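Local coordinates for MIP07328p (Drosophila melanogaster, PDB 6FKK), which is a semaphorin of the axon-guidance family that probably acts as a repellent cue by binding receptors on other cells through its extracellular Sema domain, at residues 333-338 with 355-360. Numbering follows the deposited sequence.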
loop_
_atom_site.group_PDB
_atom_site.type_symbol
_atom_site.label_atom_id
_atom_site.label_comp_id
_atom_site.label_asym_id
_atom_site.label_seq_id
_atom_site.Cartn_x
_atom_site.Cartn_y
_atom_site.Cartn_z
ATOM N N GLU A 333 -27.828 15.013 -17.770
ATOM C CA GLU A 333 -28.777 14.309 -18.620
ATOM C C GLU A 333 -28.102 13.445 -19.677
ATOM O O GLU A 333 -28.795 12.715 -20.395
ATOM C CB GLU A 333 -29.714 15.312 -19.297
ATOM C CG GLU A 333 -30.521 16.163 -18.325
ATOM C CD GLU A 333 -31.357 17.213 -19.029
ATOM O OE1 GLU A 333 -31.280 17.293 -20.273
ATOM O OE2 GLU A 333 -32.091 17.957 -18.343
ATOM N N GLN A 334 -26.778 13.504 -19.791
ATOM C CA GLN A 334 -26.058 12.726 -20.788
ATOM C C GLN A 334 -25.591 11.370 -20.265
ATOM O O GLN A 334 -25.186 10.522 -21.067
ATOM C CB GLN A 334 -24.858 13.529 -21.307
ATOM C CG GLN A 334 -24.258 13.006 -22.605
ATOM C CD GLN A 334 -23.018 13.770 -23.029
ATOM O OE1 GLN A 334 -22.841 14.935 -22.673
ATOM N NE2 GLN A 334 -22.149 13.114 -23.792
ATOM N N VAL A 335 -25.649 11.136 -18.958
ATOM C CA VAL A 335 -25.232 9.854 -18.392
ATOM C C VAL A 335 -26.256 8.788 -18.774
ATOM O O VAL A 335 -27.452 9.092 -18.888
ATOM C CB VAL A 335 -25.049 9.950 -16.868
ATOM C CG1 VAL A 335 -23.963 10.964 -16.527
ATOM C CG2 VAL A 335 -26.358 10.326 -16.189
ATOM N N PRO A 336 -25.832 7.532 -18.993
ATOM C CA PRO A 336 -26.762 6.484 -19.449
ATOM C C PRO A 336 -27.896 6.196 -18.463
ATOM O O PRO A 336 -27.938 6.745 -17.356
ATOM C CB PRO A 336 -25.856 5.261 -19.615
ATOM C CG PRO A 336 -24.486 5.837 -19.851
ATOM C CD PRO A 336 -24.432 7.077 -19.009
ATOM N N LYS A 337 -28.826 5.324 -18.870
ATOM C CA LYS A 337 -30.065 5.154 -18.111
ATOM C C LYS A 337 -29.812 4.512 -16.751
ATOM O O LYS A 337 -30.256 5.073 -15.737
ATOM C CB LYS A 337 -31.086 4.403 -18.965
ATOM C CG LYS A 337 -31.064 4.872 -20.391
ATOM C CD LYS A 337 -31.587 3.806 -21.268
ATOM C CE LYS A 337 -32.940 3.344 -20.807
ATOM N NZ LYS A 337 -33.686 3.253 -22.078
ATOM N N PRO A 338 -29.112 3.379 -16.638
ATOM C CA PRO A 338 -28.494 3.053 -15.353
ATOM C C PRO A 338 -27.167 3.781 -15.237
ATOM O O PRO A 338 -26.502 4.067 -16.235
ATOM C CB PRO A 338 -28.299 1.530 -15.424
ATOM C CG PRO A 338 -28.041 1.289 -16.859
ATOM C CD PRO A 338 -28.876 2.304 -17.625
ATOM N N VAL A 355 -22.042 1.126 -22.602
ATOM C CA VAL A 355 -20.693 0.602 -22.413
ATOM C C VAL A 355 -19.666 1.542 -23.032
ATOM O O VAL A 355 -18.613 1.809 -22.438
ATOM C CB VAL A 355 -20.583 -0.820 -22.991
ATOM C CG1 VAL A 355 -19.171 -1.356 -22.815
ATOM C CG2 VAL A 355 -21.594 -1.744 -22.325
ATOM N N ASN A 356 -19.950 2.061 -24.231
ATOM C CA ASN A 356 -19.035 3.010 -24.855
ATOM C C ASN A 356 -18.891 4.278 -24.026
ATOM O O ASN A 356 -17.823 4.901 -24.029
ATOM C CB ASN A 356 -19.503 3.356 -26.269
ATOM C CG ASN A 356 -19.112 2.303 -27.289
ATOM O OD1 ASN A 356 -17.959 2.235 -27.718
ATOM N ND2 ASN A 356 -20.075 1.481 -27.692
ATOM N N PHE A 357 -19.944 4.674 -23.308
ATOM C CA PHE A 357 -19.867 5.876 -22.484
ATOM C C PHE A 357 -18.839 5.713 -21.372
ATOM O O PHE A 357 -17.959 6.563 -21.194
ATOM C CB PHE A 357 -21.241 6.206 -21.903
ATOM C CG PHE A 357 -21.254 7.436 -21.041
ATOM C CD1 PHE A 357 -21.487 8.682 -21.595
ATOM C CD2 PHE A 357 -21.034 7.345 -19.675
ATOM C CE1 PHE A 357 -21.499 9.816 -20.805
ATOM C CE2 PHE A 357 -21.044 8.473 -18.881
ATOM C CZ PHE A 357 -21.278 9.711 -19.446
ATOM N N ILE A 358 -18.937 4.623 -20.605
ATOM C CA ILE A 358 -18.004 4.415 -19.506
ATOM C C ILE A 358 -16.596 4.143 -20.017
ATOM O O ILE A 358 -15.620 4.361 -19.288
ATOM C CB ILE A 358 -18.497 3.282 -18.586
ATOM C CG1 ILE A 358 -17.765 3.329 -17.244
ATOM C CG2 ILE A 358 -18.315 1.928 -19.247
ATOM C CD1 ILE A 358 -18.220 2.281 -16.263
ATOM N N LYS A 359 -16.459 3.679 -21.261
ATOM C CA LYS A 359 -15.138 3.591 -21.871
ATOM C C LYS A 359 -14.627 4.958 -22.297
ATOM O O LYS A 359 -13.413 5.187 -22.313
ATOM C CB LYS A 359 -15.167 2.646 -23.073
ATOM C CG LYS A 359 -15.447 1.195 -22.722
ATOM C CD LYS A 359 -15.377 0.313 -23.957
ATOM C CE LYS A 359 -15.543 -1.155 -23.599
ATOM N NZ LYS A 359 -15.330 -2.046 -24.775
ATOM N N ASN A 360 -15.534 5.878 -22.639
ATOM C CA ASN A 360 -15.127 7.218 -23.047
ATOM C C ASN A 360 -14.887 8.136 -21.856
ATOM O O ASN A 360 -14.079 9.065 -21.954
ATOM C CB ASN A 360 -16.180 7.834 -23.968
ATOM C CG ASN A 360 -16.265 7.137 -25.311
ATOM O OD1 ASN A 360 -15.276 6.593 -25.804
ATOM N ND2 ASN A 360 -17.450 7.150 -25.911
#
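P336 lies over one face of the F357 ring, its CD 3.7 Å from the ring centroid and 21° off the ring normal, a CH-pi contact. Proline suits this place because its CD, bonded to the backbone nitrogen, carries slightly polarised C-H groups. The carbon is offset toward the rim, 3.5 Å from F357 CD2, and P336 CG stands 3.8 Å from F357 CG. V335 meets the far end, where its CG1 is 4.2 Å from F357 CZ, apolar against apolar. Next to it, Q334 O approaches F357 CE1 obliquely at 3.8 Å. Phenylalanine suits the helix side: one long, flat ring meets three successive loop residues. Its CG is anti to the backbone N (chi1 -180°), which extends the ring toward 333-338. With the ring of F357 gone, as for an alanine here, P336 CD would probably lose its aromatic face and a gap open between loop and helix. F317 meets the same ring edge-to-face and also touches V335, while P340 packs on F357. The contact joins the irregular chain following helix 306-312 to helix 352-360, in the insertion between strands 298-305 and 377-380, which matches the extrusion of semaphorin Sema domains, outside the regular beta-propeller blades.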